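Side-chain contact in SaTIE-TED (Staphylococcus aureus, PDB 6FX6), which is the thioester domain of an LPXTG-anchored surface protein, of unknown function but probably able to attach covalently to host targets: residues 156-160 with 161-165. Residues are numbered along the deposited sequence; the frame is centred on the assembly and turned at random.
Sequences FVDTN and NTLSN
From Asp158 to Asn161 the chain folds into a type I beta turn as it leaves strand 154-157, closed by a weak bond from Asn161 N to Asp158 O (3.3 Å). Asn161 then takes positive phi and psi, bending the backbone so that Thr162 comes round to the carboxylate of Asp158. Asp158 swings that carboxylate back inside the turn, CG being trans to N (chi1 175°). Asp158 OD1 accepts Asn160 N at 3.0 Å from well above the carboxylate plane, which makes an Asx turn inside the beta turn, and OD1 also accepts a hydrogen bond from the backbone N of Ser140. Asp158 OD2 is gripped twice by one residue: Thr162 N lies 2.9 Å from it, again above the plane, while Thr162 OG1 donates on the syn side at 2.5 Å, only 23° out of plane. Both oxygens of this buried carboxylate are therefore satisfied, and these bonds should fix its rotation. Leu163 closes over the aliphatic part, CG 3.6 Å from Asp158 CB. Asn160 CB packs against Thr162 CG2, 4.0 Å away, while Asn160 ND2 is bonded to Arg138 O and Asn161 OD1 receives Asn182 ND2.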
loop_
_atom_site.group_PDB
_atom_site.type_symbol
_atom_site.label_atom_id
_atom_site.label_comp_id
_atom_site.label_asym_id
_atom_site.label_seq_id
_atom_site.Cartn_x
_atom_site.Cartn_y
_atom_site.Cartn_z
ATOM N N PHE A 156 -26.971 -7.392 -3.310
ATOM C CA PHE A 156 -26.640 -6.899 -1.976
ATOM C C PHE A 156 -26.096 -5.491 -2.111
ATOM O O PHE A 156 -25.097 -5.274 -2.806
ATOM C CB PHE A 156 -25.621 -7.815 -1.306
ATOM C CG PHE A 156 -26.065 -9.246 -1.231
ATOM C CD1 PHE A 156 -26.986 -9.650 -0.273
ATOM C CD2 PHE A 156 -25.593 -10.188 -2.146
ATOM C CE1 PHE A 156 -27.418 -10.972 -0.212
ATOM C CE2 PHE A 156 -26.017 -11.511 -2.090
ATOM C CZ PHE A 156 -26.930 -11.903 -1.121
ATOM N N VAL A 157 -26.773 -4.539 -1.467
ATOM C CA VAL A 157 -26.433 -3.131 -1.573
ATOM C C VAL A 157 -25.451 -2.764 -0.469
ATOM O O VAL A 157 -25.678 -3.072 0.698
ATOM C CB VAL A 157 -27.689 -2.235 -1.461
ATOM C CG1 VAL A 157 -27.315 -0.755 -1.519
ATOM C CG2 VAL A 157 -28.688 -2.576 -2.563
ATOM N N ASP A 158 -24.363 -2.103 -0.850
ATOM C CA ASP A 158 -23.427 -1.514 0.100
ATOM C C ASP A 158 -23.862 -0.078 0.407
ATOM O O ASP A 158 -23.565 0.835 -0.356
ATOM C CB ASP A 158 -22.005 -1.533 -0.476
ATOM C CG ASP A 158 -20.989 -0.828 0.419
ATOM O OD1 ASP A 158 -21.264 -0.639 1.621
ATOM O OD2 ASP A 158 -19.911 -0.458 -0.092
ATOM N N THR A 159 -24.540 0.115 1.535
ATOM C CA THR A 159 -24.953 1.454 1.979
ATOM C C THR A 159 -23.794 2.344 2.473
ATOM O O THR A 159 -24.003 3.538 2.677
ATOM C CB THR A 159 -26.045 1.387 3.074
ATOM O OG1 THR A 159 -25.613 0.545 4.149
ATOM C CG2 THR A 159 -27.342 0.840 2.503
ATOM N N ASN A 160 -22.596 1.779 2.670
ATOM C CA ASN A 160 -21.389 2.576 2.989
ATOM C C ASN A 160 -20.698 3.225 1.774
ATOM O O ASN A 160 -19.744 3.982 1.961
ATOM C CB ASN A 160 -20.349 1.736 3.764
ATOM C CG ASN A 160 -20.556 1.765 5.269
ATOM O OD1 ASN A 160 -21.655 2.012 5.768
ATOM N ND2 ASN A 160 -19.482 1.495 6.005
ATOM N N ASN A 161 -21.143 2.913 0.551
ATOM C CA ASN A 161 -20.640 3.564 -0.669
ATOM C C ASN A 161 -19.120 3.335 -0.854
ATOM O O ASN A 161 -18.346 4.284 -1.040
ATOM C CB ASN A 161 -21.028 5.067 -0.655
ATOM C CG ASN A 161 -20.743 5.786 -1.976
ATOM O OD1 ASN A 161 -20.852 5.210 -3.062
ATOM N ND2 ASN A 161 -20.376 7.061 -1.878
ATOM N N THR A 162 -18.704 2.070 -0.792
ATOM C CA THR A 162 -17.283 1.701 -0.908
ATOM C C THR A 162 -16.924 0.813 -2.103
ATOM O O THR A 162 -15.742 0.566 -2.330
ATOM C CB THR A 162 -16.782 0.955 0.353
ATOM O OG1 THR A 162 -17.467 -0.297 0.473
ATOM C CG2 THR A 162 -16.994 1.790 1.615
ATOM N N LEU A 163 -17.902 0.343 -2.876
ATOM C CA LEU A 163 -17.615 -0.688 -3.886
ATOM C C LEU A 163 -16.809 -0.202 -5.094
ATOM O O LEU A 163 -16.158 -1.017 -5.745
ATOM C CB LEU A 163 -18.896 -1.410 -4.324
ATOM C CG LEU A 163 -19.682 -2.118 -3.208
ATOM C CD1 LEU A 163 -20.735 -3.043 -3.799
ATOM C CD2 LEU A 163 -18.777 -2.899 -2.258
ATOM N N SER A 164 -16.805 1.109 -5.357
ATOM C CA SER A 164 -15.948 1.698 -6.406
ATOM C C SER A 164 -14.427 1.590 -6.155
ATOM O O SER A 164 -13.653 1.749 -7.092
ATOM C CB SER A 164 -16.311 3.172 -6.647
ATOM O OG SER A 164 -15.808 4.004 -5.618
ATOM N N ASN A 165 -14.015 1.341 -4.908
ATOM C CA ASN A 165 -12.597 1.106 -4.556
ATOM C C ASN A 165 -12.126 -0.361 -4.715
ATOM O O ASN A 165 -10.942 -0.654 -4.511
ATOM C CB ASN A 165 -12.337 1.530 -3.104
ATOM C CG ASN A 165 -12.675 2.989 -2.843
ATOM O OD1 ASN A 165 -11.994 3.891 -3.327
ATOM N ND2 ASN A 165 -13.726 3.224 -2.055
#